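Local coordinates for MsStt7d protein (Micromonas, PDB 4IX5), which probably acts as an ATP-dependent protein kinase, this chain comprising the kinase domain with a bound ATP analogue and magnesium, at residues B[21-26]-B[35-40]; B[80-85]-B[109-114]; B[171-176]-B[186-191]. All blocks are in the same frame, centred on the assembly; numbering follows the deposited sequence.

Interaction 1. Residues B[21-26]-B[35-40]. With ANP (phosphoaminophosphonic acid-adenylate ester), chain G.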
loop_
_atom_site.group_PDB
_atom_site.type_symbol
_atom_site.label_atom_id
_atom_site.label_comp_id
_atom_site.label_asym_id
_atom_site.label_seq_id
_atom_site.Cartn_x
_atom_site.Cartn_y
_atom_site.Cartn_z
ATOM N N ILE B 21 -3.218 25.419 -7.713
ATOM C CA ILE B 21 -3.789 24.225 -7.117
ATOM C C ILE B 21 -3.804 24.351 -5.608
ATOM O O ILE B 21 -2.774 24.617 -4.980
ATOM C CB ILE B 21 -2.985 22.978 -7.516
ATOM C CG1 ILE B 21 -3.054 22.779 -9.034
ATOM C CG2 ILE B 21 -3.475 21.753 -6.755
ATOM C CD1 ILE B 21 -2.075 21.757 -9.571
ATOM N N ARG B 22 -4.985 24.179 -5.029
ATOM C CA ARG B 22 -5.106 24.117 -3.588
ATOM C C ARG B 22 -5.449 22.687 -3.222
ATOM O O ARG B 22 -6.431 22.145 -3.701
ATOM C CB ARG B 22 -6.184 25.077 -3.081
ATOM C CG ARG B 22 -6.413 24.980 -1.579
ATOM C CD ARG B 22 -7.258 26.130 -1.050
ATOM N NE ARG B 22 -8.622 26.117 -1.565
ATOM C CZ ARG B 22 -9.629 25.451 -1.007
ATOM N NH1 ARG B 22 -9.423 24.732 0.089
ATOM N NH2 ARG B 22 -10.840 25.505 -1.543
ATOM N N VAL B 23 -4.623 22.070 -2.392
ATOM C CA VAL B 23 -4.900 20.722 -1.945
ATOM C C VAL B 23 -5.701 20.766 -0.646
ATOM O O VAL B 23 -5.460 21.613 0.215
ATOM C CB VAL B 23 -3.609 19.890 -1.800
ATOM C CG1 VAL B 23 -2.653 20.549 -0.825
ATOM C CG2 VAL B 23 -3.931 18.465 -1.361
ATOM N N LEU B 24 -6.682 19.877 -0.529
ATOM C CA LEU B 24 -7.449 19.752 0.704
ATOM C C LEU B 24 -6.862 18.632 1.553
ATOM O O LEU B 24 -6.690 17.516 1.069
ATOM C CB LEU B 24 -8.925 19.464 0.395
ATOM C CG LEU B 24 -9.785 20.628 -0.109
ATOM C CD1 LEU B 24 -9.324 21.103 -1.471
ATOM C CD2 LEU B 24 -11.247 20.227 -0.170
ATOM N N PRO B 25 -6.537 18.928 2.824
ATOM C CA PRO B 25 -6.034 17.902 3.743
ATOM C C PRO B 25 -6.992 16.725 3.870
ATOM O O PRO B 25 -8.204 16.882 3.679
ATOM C CB PRO B 25 -5.946 18.643 5.079
ATOM C CG PRO B 25 -5.728 20.070 4.696
ATOM C CD PRO B 25 -6.509 20.274 3.424
ATOM N N GLY B 26 -6.444 15.553 4.179
ATOM C CA GLY B 26 -7.247 14.360 4.379
ATOM C C GLY B 26 -7.290 13.486 3.145
ATOM O O GLY B 26 -8.092 13.728 2.240
ATOM N N THR B 35 -1.016 8.261 -2.759
ATOM C CA THR B 35 -2.030 8.882 -1.926
ATOM C C THR B 35 -2.814 9.906 -2.742
ATOM O O THR B 35 -2.233 10.704 -3.479
ATOM C CB THR B 35 -1.375 9.591 -0.741
ATOM O OG1 THR B 35 -0.468 8.686 -0.095
ATOM C CG2 THR B 35 -2.434 10.057 0.252
ATOM N N VAL B 36 -4.137 9.855 -2.618
ATOM C CA VAL B 36 -5.019 10.721 -3.374
ATOM C C VAL B 36 -5.666 11.757 -2.456
ATOM O O VAL B 36 -6.071 11.446 -1.336
ATOM C CB VAL B 36 -6.126 9.899 -4.070
ATOM C CG1 VAL B 36 -7.075 10.812 -4.769
ATOM C CG2 VAL B 36 -5.522 8.903 -5.045
ATOM N N PHE B 37 -5.764 12.985 -2.947
ATOM C CA PHE B 37 -6.360 14.096 -2.221
ATOM C C PHE B 37 -7.356 14.790 -3.126
ATOM O O PHE B 37 -7.206 14.780 -4.350
ATOM C CB PHE B 37 -5.287 15.128 -1.857
ATOM C CG PHE B 37 -4.205 14.604 -0.959
ATOM C CD1 PHE B 37 -4.275 14.799 0.415
ATOM C CD2 PHE B 37 -3.109 13.918 -1.482
ATOM C CE1 PHE B 37 -3.277 14.313 1.249
ATOM C CE2 PHE B 37 -2.108 13.429 -0.647
ATOM C CZ PHE B 37 -2.191 13.635 0.714
ATOM N N ARG B 38 -8.363 15.414 -2.529
ATOM C CA ARG B 38 -9.177 16.365 -3.269
ATOM C C ARG B 38 -8.387 17.663 -3.409
ATOM O O ARG B 38 -7.534 17.986 -2.574
ATOM C CB ARG B 38 -10.487 16.656 -2.537
ATOM C CG ARG B 38 -11.486 15.501 -2.532
ATOM C CD ARG B 38 -12.862 15.982 -2.084
ATOM N NE ARG B 38 -13.767 14.861 -1.856
ATOM C CZ ARG B 38 -13.872 14.213 -0.698
ATOM N NH1 ARG B 38 -13.126 14.578 0.337
ATOM N NH2 ARG B 38 -14.717 13.194 -0.575
ATOM N N GLY B 39 -8.662 18.401 -4.471
ATOM C CA GLY B 39 -8.061 19.708 -4.658
ATOM C C GLY B 39 -8.988 20.622 -5.437
ATOM O O GLY B 39 -10.022 20.204 -5.977
ATOM N N VAL B 40 -8.624 21.890 -5.466
ATOM C CA VAL B 40 -9.331 22.875 -6.282
ATOM C C VAL B 40 -8.339 23.522 -7.239
ATOM O O VAL B 40 -7.311 24.058 -6.813
ATOM C CB VAL B 40 -9.965 23.965 -5.416
ATOM C CG1 VAL B 40 -10.607 25.024 -6.298
ATOM C CG2 VAL B 40 -10.984 23.360 -4.467
HETATM P PG ANP G . -7.925 3.867 -2.794
HETATM O O1G ANP G . -7.292 2.768 -2.040
HETATM O O2G ANP G . -8.554 3.254 -4.134
HETATM O O3G ANP G . -9.077 4.477 -1.871
HETATM P PB ANP G . -5.693 4.695 -4.620
HETATM O O1B ANP G . -4.276 4.948 -4.271
HETATM O O2B ANP G . -5.908 3.159 -5.070
HETATM N N3B ANP G . -6.738 5.055 -3.259
HETATM P PA ANP G . -7.491 5.776 -6.545
HETATM O O1A ANP G . -7.203 6.465 -7.851
HETATM O O2A ANP G . -8.120 4.406 -6.558
HETATM O O3A ANP G . -6.057 5.696 -5.820
HETATM O "O5'" ANP G . -8.413 6.719 -5.626
HETATM C "C5'" ANP G . -8.689 6.473 -4.243
HETATM C "C4'" ANP G . -9.882 7.291 -3.761
HETATM O "O4'" ANP G . -9.955 8.528 -4.469
HETATM C "C3'" ANP G . -11.191 6.570 -4.020
HETATM O "O3'" ANP G . -12.076 6.781 -2.935
HETATM C "C2'" ANP G . -11.830 7.299 -5.162
HETATM O "O2'" ANP G . -13.208 7.404 -4.850
HETATM C "C1'" ANP G . -11.193 8.674 -5.155
HETATM N N9 ANP G . -10.939 9.121 -6.537
HETATM C C8 ANP G . -9.903 8.754 -7.299
HETATM N N7 ANP G . -9.948 9.333 -8.515
HETATM C C5 ANP G . -11.046 10.091 -8.538
HETATM C C6 ANP G . -11.696 10.969 -9.522
HETATM N N6 ANP G . -11.142 11.144 -10.734
HETATM N N1 ANP G . -12.827 11.582 -9.156
HETATM C C2 ANP G . -13.377 11.406 -7.950
HETATM N N3 ANP G . -12.848 10.616 -7.006
HETATM C C4 ANP G . -11.707 9.943 -7.240
HETATM O O HOH W 1 -8.382 15.456 0.314
#
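L24 reaches across to R38, G39 and V40. CB sits 3.6 Å from R38 O, the same carbonyl that accepts a bond from L24 N at 2.9 Å. CG stands anti to the carbonyl carbon (chi1 -75°), which sends the branch along the neighbouring strand, and CD1 settles 3.7 Å from G39 CA, near V40 CG2. V40 CG2 is also touched by the guanidinium of R22, whose NH2 lies 3.6 Å away; the two side chains run alongside one another, their backbones forming a hydrogen-bonded antiparallel pair. This is the first hairpin of the kinase N-lobe, whose turn is the glycine-rich loop over the nucleotide, with S30 and G31 seen to bind ADP. Past the L24-R38 bond the direct pairing is interrupted, to resume where V36 bonds to L28 and G29; one water bridges the break, giving to L24 O and G26 O and accepting from R38 N. F37 presents its ring edge to L24 O (CD1 to O, 3.7 Å), while V23 CG2 packs on F37 CB at 3.6 Å. R38 NH2 forms a salt bridge with E116. V36 faces the ligand instead, its CG2 3.3 Å from O3A of the ATP analogue.

Interaction 2. Residues B[80-85]-B[109-114]. With ANP (phosphoaminophosphonic acid-adenylate ester), chain G.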
loop_
_atom_site.group_PDB
_atom_site.type_symbol
_atom_site.label_atom_id
_atom_site.label_comp_id
_atom_site.label_asym_id
_atom_site.label_seq_id
_atom_site.Cartn_x
_atom_site.Cartn_y
_atom_site.Cartn_z
ATOM N N THR B 80 -13.372 6.628 -21.193
ATOM C CA THR B 80 -13.392 5.347 -20.505
ATOM C C THR B 80 -13.045 5.537 -19.034
ATOM O O THR B 80 -13.576 4.847 -18.166
ATOM C CB THR B 80 -12.413 4.335 -21.128
ATOM O OG1 THR B 80 -11.089 4.884 -21.141
ATOM C CG2 THR B 80 -12.839 3.987 -22.557
ATOM N N CYS B 81 -12.162 6.492 -18.769
ATOM C CA CYS B 81 -11.619 6.702 -17.428
ATOM C C CYS B 81 -11.777 8.161 -16.987
ATOM O O CYS B 81 -12.129 9.019 -17.798
ATOM C CB CYS B 81 -10.142 6.313 -17.404
ATOM S SG CYS B 81 -9.799 4.607 -17.906
ATOM N N ALA B 82 -11.517 8.436 -15.710
ATOM C CA ALA B 82 -11.500 9.808 -15.202
ATOM C C ALA B 82 -10.620 10.682 -16.096
ATOM O O ALA B 82 -9.533 10.277 -16.512
ATOM C CB ALA B 82 -10.976 9.843 -13.776
ATOM N N ARG B 83 -11.102 11.886 -16.397
ATOM C CA ARG B 83 -10.400 12.771 -17.315
ATOM C C ARG B 83 -9.062 13.166 -16.733
ATOM O O ARG B 83 -9.003 13.695 -15.635
ATOM C CB ARG B 83 -11.244 14.015 -17.615
ATOM C CG ARG B 83 -10.483 15.148 -18.304
ATOM C CD ARG B 83 -11.438 16.189 -18.895
ATOM N NE ARG B 83 -12.298 16.817 -17.891
ATOM C CZ ARG B 83 -12.024 17.970 -17.282
ATOM N NH1 ARG B 83 -10.908 18.634 -17.572
ATOM N NH2 ARG B 83 -12.871 18.464 -16.383
ATOM N N PHE B 84 -8.002 12.889 -17.481
ATOM C CA PHE B 84 -6.634 13.133 -17.020
ATOM C C PHE B 84 -6.212 14.544 -17.379
ATOM O O PHE B 84 -6.323 14.965 -18.535
ATOM C CB PHE B 84 -5.700 12.099 -17.654
ATOM C CG PHE B 84 -4.255 12.239 -17.270
ATOM C CD1 PHE B 84 -3.854 12.228 -15.942
ATOM C CD2 PHE B 84 -3.284 12.333 -18.263
ATOM C CE1 PHE B 84 -2.508 12.338 -15.610
ATOM C CE2 PHE B 84 -1.939 12.438 -17.936
ATOM C CZ PHE B 84 -1.551 12.431 -16.612
ATOM N N MET B 85 -5.724 15.276 -16.379
ATOM C CA MET B 85 -5.395 16.691 -16.559
ATOM C C MET B 85 -3.892 16.935 -16.552
ATOM O O MET B 85 -3.441 18.077 -16.643
ATOM C CB MET B 85 -6.094 17.545 -15.496
ATOM C CG MET B 85 -7.621 17.383 -15.499
ATOM S SD MET B 85 -8.502 18.384 -14.265
ATOM C CE MET B 85 -8.228 20.039 -14.936
ATOM N N LEU B 109 0.031 13.719 -10.007
ATOM C CA LEU B 109 -0.886 13.582 -11.144
ATOM C C LEU B 109 -2.226 14.226 -10.800
ATOM O O LEU B 109 -2.632 14.260 -9.637
ATOM C CB LEU B 109 -1.110 12.106 -11.495
ATOM C CG LEU B 109 0.139 11.262 -11.766
ATOM C CD1 LEU B 109 -0.287 9.847 -12.232
ATOM C CD2 LEU B 109 1.060 11.918 -12.794
ATOM N N MET B 110 -2.931 14.725 -11.811
ATOM C CA MET B 110 -4.214 15.376 -11.561
ATOM C C MET B 110 -5.301 14.912 -12.535
ATOM O O MET B 110 -5.033 14.684 -13.720
ATOM C CB MET B 110 -4.043 16.900 -11.653
ATOM C CG MET B 110 -5.281 17.681 -11.258
ATOM S SD MET B 110 -4.909 19.441 -11.145
ATOM C CE MET B 110 -4.789 19.834 -12.882
ATOM N N TRP B 111 -6.516 14.757 -12.014
ATOM C CA TRP B 111 -7.670 14.356 -12.814
ATOM C C TRP B 111 -8.862 15.208 -12.421
ATOM O O TRP B 111 -8.891 15.784 -11.331
ATOM C CB TRP B 111 -8.071 12.899 -12.527
ATOM C CG TRP B 111 -7.065 11.848 -12.838
ATOM C CD1 TRP B 111 -6.985 11.091 -13.969
ATOM C CD2 TRP B 111 -6.019 11.401 -11.978
ATOM N NE1 TRP B 111 -5.933 10.208 -13.879
ATOM C CE2 TRP B 111 -5.323 10.378 -12.665
ATOM C CE3 TRP B 111 -5.595 11.775 -10.697
ATOM C CZ2 TRP B 111 -4.235 9.703 -12.107
ATOM C CZ3 TRP B 111 -4.512 11.100 -10.131
ATOM C CH2 TRP B 111 -3.838 10.080 -10.846
ATOM N N ALA B 112 -9.865 15.278 -13.293
ATOM C CA ALA B 112 -11.139 15.863 -12.898
ATOM C C ALA B 112 -11.752 15.028 -11.787
ATOM O O ALA B 112 -11.665 13.806 -11.820
ATOM C CB ALA B 112 -12.091 15.882 -14.078
ATOM N N ASN B 113 -12.376 15.678 -10.811
ATOM C CA ASN B 113 -13.227 14.966 -9.873
ATOM C C ASN B 113 -14.503 14.552 -10.607
ATOM O O ASN B 113 -15.312 15.405 -11.001
ATOM C CB ASN B 113 -13.566 15.845 -8.673
ATOM C CG ASN B 113 -14.306 15.086 -7.589
ATOM O OD1 ASN B 113 -15.147 14.233 -7.879
ATOM N ND2 ASN B 113 -13.997 15.391 -6.327
ATOM N N GLU B 114 -14.669 13.253 -10.835
ATOM C CA GLU B 114 -15.775 12.782 -11.657
ATOM C C GLU B 114 -17.048 12.544 -10.846
ATOM O O GLU B 114 -18.099 12.279 -11.420
ATOM C CB GLU B 114 -15.406 11.495 -12.403
ATOM C CG GLU B 114 -14.240 11.641 -13.374
ATOM C CD GLU B 114 -14.629 12.311 -14.688
ATOM O OE1 GLU B 114 -15.838 12.484 -14.945
ATOM O OE2 GLU B 114 -13.720 12.652 -15.479
HETATM P PG ANP G . -7.925 3.867 -2.794
HETATM O O1G ANP G . -7.292 2.768 -2.040
HETATM O O2G ANP G . -8.554 3.254 -4.134
HETATM O O3G ANP G . -9.077 4.477 -1.871
HETATM P PB ANP G . -5.693 4.695 -4.620
HETATM O O1B ANP G . -4.276 4.948 -4.271
HETATM O O2B ANP G . -5.908 3.159 -5.070
HETATM N N3B ANP G . -6.738 5.055 -3.259
HETATM P PA ANP G . -7.491 5.776 -6.545
HETATM O O1A ANP G . -7.203 6.465 -7.851
HETATM O O2A ANP G . -8.120 4.406 -6.558
HETATM O O3A ANP G . -6.057 5.696 -5.820
HETATM O "O5'" ANP G . -8.413 6.719 -5.626
HETATM C "C5'" ANP G . -8.689 6.473 -4.243
HETATM C "C4'" ANP G . -9.882 7.291 -3.761
HETATM O "O4'" ANP G . -9.955 8.528 -4.469
HETATM C "C3'" ANP G . -11.191 6.570 -4.020
HETATM O "O3'" ANP G . -12.076 6.781 -2.935
HETATM C "C2'" ANP G . -11.830 7.299 -5.162
HETATM O "O2'" ANP G . -13.208 7.404 -4.850
HETATM C "C1'" ANP G . -11.193 8.674 -5.155
HETATM N N9 ANP G . -10.939 9.121 -6.537
HETATM C C8 ANP G . -9.903 8.754 -7.299
HETATM N N7 ANP G . -9.948 9.333 -8.515
HETATM C C5 ANP G . -11.046 10.091 -8.538
HETATM C C6 ANP G . -11.696 10.969 -9.522
HETATM N N6 ANP G . -11.142 11.144 -10.734
HETATM N N1 ANP G . -12.827 11.582 -9.156
HETATM C C2 ANP G . -13.377 11.406 -7.950
HETATM N N3 ANP G . -12.848 10.616 -7.006
HETATM C C4 ANP G . -11.707 9.943 -7.240
HETATM O O HOH W 2 -14.401 15.020 -16.870
#
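The bend of E114 at chi2 (-78°) turns OE2 back to the backbone N of R83, while R83 bends at chi3 (60°) to lay its guanidinium over A112, with NH2 3.5 Å from A112 CB. R83 N meets OE2 at 2.9 Å, on the anti side of the carboxylate and a little out of its plane; a water joins the same OE2 to R83 NE. Farther along, the segments pair as antiparallel strands: A112 N bonds to R83 O and M85 N to M110 O, either side of the non-hydrogen-bonded pair F84 and W111. F84 brings CD1 over one face of the indole, the ring planes inclined at 52°, and W111 NE1 turns to N70 on helix 59-76. W111 occupies the gatekeeper position of the kinase hinge. Just after it, A112 O accepts from adenine N6 at 2.9 Å and E114 N donates to N1 at 3.0 Å; A82 CB closes against N6 at 3.3 Å. On the other side of the strand, M85 SD lies 3.5 Å from A112 N. With K185 bridging to OE1, the buried carboxylate of E114 is gripped at both oxygens, which probably steadies the hinge backbone that reads adenine.

Interaction 3. Residues B[171-176]-B[186-191]. With MG (magnesium ion), chain F; ANP (phosphoaminophosphonic acid-adenylate ester), chain G.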
loop_
_atom_site.group_PDB
_atom_site.type_symbol
_atom_site.label_atom_id
_atom_site.label_comp_id
_atom_site.label_asym_id
_atom_site.label_seq_id
_atom_site.Cartn_x
_atom_site.Cartn_y
_atom_site.Cartn_z
ATOM N N PRO B 171 -16.102 -2.427 -8.344
ATOM C CA PRO B 171 -17.018 -1.317 -8.095
ATOM C C PRO B 171 -16.326 -0.127 -7.455
ATOM O O PRO B 171 -16.706 1.010 -7.725
ATOM C CB PRO B 171 -18.051 -1.936 -7.155
ATOM C CG PRO B 171 -18.104 -3.376 -7.616
ATOM C CD PRO B 171 -16.663 -3.714 -7.887
ATOM N N ALA B 172 -15.314 -0.382 -6.638
ATOM C CA ALA B 172 -14.588 0.701 -5.987
ATOM C C ALA B 172 -13.840 1.588 -6.976
ATOM O O ALA B 172 -13.493 2.730 -6.659
ATOM C CB ALA B 172 -13.615 0.136 -4.955
ATOM N N ASN B 173 -13.573 1.058 -8.163
ATOM C CA ASN B 173 -12.854 1.826 -9.186
ATOM C C ASN B 173 -13.774 2.258 -10.325
ATOM O O ASN B 173 -13.335 2.439 -11.460
ATOM C CB ASN B 173 -11.651 1.035 -9.712
ATOM C CG ASN B 173 -10.442 1.156 -8.793
ATOM O OD1 ASN B 173 -10.342 2.118 -8.037
ATOM N ND2 ASN B 173 -9.526 0.201 -8.863
ATOM N N LEU B 174 -15.054 2.406 -10.009
ATOM C CA LEU B 174 -16.028 2.951 -10.953
ATOM C C LEU B 174 -16.730 4.133 -10.294
ATOM O O LEU B 174 -17.134 4.061 -9.126
ATOM C CB LEU B 174 -17.044 1.876 -11.360
ATOM C CG LEU B 174 -16.498 0.755 -12.250
ATOM C CD1 LEU B 174 -17.428 -0.446 -12.239
ATOM C CD2 LEU B 174 -16.299 1.261 -13.680
ATOM N N ILE B 175 -16.886 5.224 -11.044
ATOM C CA ILE B 175 -17.644 6.364 -10.558
ATOM C C ILE B 175 -18.757 6.679 -11.551
ATOM O O ILE B 175 -18.516 6.704 -12.749
ATOM C CB ILE B 175 -16.738 7.606 -10.420
ATOM C CG1 ILE B 175 -15.656 7.342 -9.374
ATOM C CG2 ILE B 175 -17.558 8.854 -10.061
ATOM C CD1 ILE B 175 -14.726 8.524 -9.176
ATOM N N ALA B 176 -19.969 6.907 -11.054
ATOM C CA ALA B 176 -21.069 7.343 -11.910
ATOM C C ALA B 176 -20.904 8.838 -12.109
ATOM O O ALA B 176 -21.115 9.608 -11.179
ATOM C CB ALA B 176 -22.406 7.038 -11.253
ATOM N N LEU B 186 -14.085 4.464 -15.325
ATOM C CA LEU B 186 -13.094 3.771 -14.519
ATOM C C LEU B 186 -12.139 4.777 -13.918
ATOM O O LEU B 186 -11.864 5.812 -14.518
ATOM C CB LEU B 186 -12.313 2.776 -15.375
ATOM C CG LEU B 186 -13.067 1.492 -15.753
ATOM C CD1 LEU B 186 -12.520 0.912 -17.051
ATOM C CD2 LEU B 186 -12.949 0.477 -14.603
ATOM N N ILE B 187 -11.642 4.476 -12.722
ATOM C CA ILE B 187 -10.526 5.242 -12.168
ATOM C C ILE B 187 -9.376 4.298 -11.854
ATOM O O ILE B 187 -9.539 3.071 -11.861
ATOM C CB ILE B 187 -10.918 6.033 -10.892
ATOM C CG1 ILE B 187 -11.518 5.082 -9.857
ATOM C CG2 ILE B 187 -11.906 7.155 -11.252
ATOM C CD1 ILE B 187 -11.507 5.623 -8.429
ATOM N N ASP B 188 -8.215 4.878 -11.554
ATOM C CA ASP B 188 -7.084 4.136 -11.006
ATOM C C ASP B 188 -6.426 3.181 -11.993
ATOM O O ASP B 188 -6.645 1.973 -11.955
ATOM C CB ASP B 188 -7.469 3.405 -9.712
ATOM C CG ASP B 188 -6.252 2.864 -8.966
ATOM O OD1 ASP B 188 -5.100 3.193 -9.351
ATOM O OD2 ASP B 188 -6.450 2.118 -7.989
ATOM N N LEU B 189 -5.595 3.741 -12.862
ATOM C CA LEU B 189 -4.794 2.939 -13.781
ATOM C C LEU B 189 -3.446 2.566 -13.171
ATOM O O LEU B 189 -2.507 2.222 -13.883
ATOM C CB LEU B 189 -4.596 3.696 -15.098
ATOM C CG LEU B 189 -5.890 3.937 -15.884
ATOM C CD1 LEU B 189 -5.696 5.119 -16.832
ATOM C CD2 LEU B 189 -6.293 2.666 -16.631
ATOM N N GLY B 190 -3.364 2.608 -11.842
ATOM C CA GLY B 190 -2.118 2.339 -11.140
ATOM C C GLY B 190 -1.594 0.923 -11.276
ATOM O O GLY B 190 -0.406 0.669 -11.043
ATOM N N ALA B 191 -2.474 -0.016 -11.624
ATOM C CA ALA B 191 -2.060 -1.402 -11.814
ATOM C C ALA B 191 -2.043 -1.780 -13.292
ATOM O O ALA B 191 -1.628 -2.884 -13.661
ATOM C CB ALA B 191 -2.964 -2.349 -11.023
HETATM MG MG MG F . -8.430 2.441 -6.397
HETATM P PG ANP G . -7.925 3.867 -2.794
HETATM O O1G ANP G . -7.292 2.768 -2.040
HETATM O O2G ANP G . -8.554 3.254 -4.134
HETATM O O3G ANP G . -9.077 4.477 -1.871
HETATM P PB ANP G . -5.693 4.695 -4.620
HETATM O O1B ANP G . -4.276 4.948 -4.271
HETATM O O2B ANP G . -5.908 3.159 -5.070
HETATM N N3B ANP G . -6.738 5.055 -3.259
HETATM P PA ANP G . -7.491 5.776 -6.545
HETATM O O1A ANP G . -7.203 6.465 -7.851
HETATM O O2A ANP G . -8.120 4.406 -6.558
HETATM O O3A ANP G . -6.057 5.696 -5.820
HETATM O "O5'" ANP G . -8.413 6.719 -5.626
HETATM C "C5'" ANP G . -8.689 6.473 -4.243
HETATM C "C4'" ANP G . -9.882 7.291 -3.761
HETATM O "O4'" ANP G . -9.955 8.528 -4.469
HETATM C "C3'" ANP G . -11.191 6.570 -4.020
HETATM O "O3'" ANP G . -12.076 6.781 -2.935
HETATM C "C2'" ANP G . -11.830 7.299 -5.162
HETATM O "O2'" ANP G . -13.208 7.404 -4.850
HETATM C "C1'" ANP G . -11.193 8.674 -5.155
HETATM N N9 ANP G . -10.939 9.121 -6.537
HETATM C C8 ANP G . -9.903 8.754 -7.299
HETATM N N7 ANP G . -9.948 9.333 -8.515
HETATM C C5 ANP G . -11.046 10.091 -8.538
HETATM C C6 ANP G . -11.696 10.969 -9.522
HETATM N N6 ANP G . -11.142 11.144 -10.734
HETATM N N1 ANP G . -12.827 11.582 -9.156
HETATM C C2 ANP G . -13.377 11.406 -7.950
HETATM N N3 ANP G . -12.848 10.616 -7.006
HETATM C C4 ANP G . -11.707 9.943 -7.240
HETATM O O HOH W 3 -9.657 1.383 -4.477
#
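The amide of N173 and the carboxylate of D188 stand almost perpendicular, their planes 88° apart, and share one magnesium: N173 OD1 binds it at 2.5 Å and D188 OD2 at 2.6 Å. Above one face of the D188 carboxylate G190 N donates to OD1, making an Asx turn, while the magnesium lies off the other side. D188, L189 and G190 fill the place of the kinase DFG motif, and N173 belongs to the catalytic loop that starts at H166. N173 ND2 bonds to D168 O, which fixes the flip of the amide and turns OD1 to the metal. O2G and O2A of the ATP analogue and a water share the magnesium. In I187, just before the aspartate, CG1 stands between the backbone N and the carbonyl carbon (chi1 55°), which carries it against N173 CA and CD1 to 3.7 Å from C2' of the ribose, while CG2 lies 3.8 Å from I175 CD1. With an alanine here the ribose and I175 would probably lose packing, opening a gap beneath the nucleotide. I175 CD1 itself lies 3.4 Å from adenine C2. I187 N donates to N173 O at 2.9 Å from above the carbonyl plane, 42° out of it.

How the interactions relate
All three contacts touch the ATP analogue: interaction 1 meets its phosphate chain and ribose, interaction 2 the adenine, and interaction 3 all three parts. Interaction 1 is the least buried and farthest from the chain centre; interactions 2 and 3 are buried, the last nearest that centre. Residues 21-26/35-40 and 80-85/109-114 belong to the same five-stranded N-lobe sheet and meet where I21 CD1 packs on M110 SD. Probable backbone bonds from L186 N to T80 O and from A82 N to L186 O tie the approach to strand 84-90 to the end of strand 184-186, just before the DFG position. Chemistry shifts accordingly: backbone pairing with aliphatic cover in the hairpin, a gripped carboxylate and adenine bonds at the hinge, and metal ligation in 171-176/186-191.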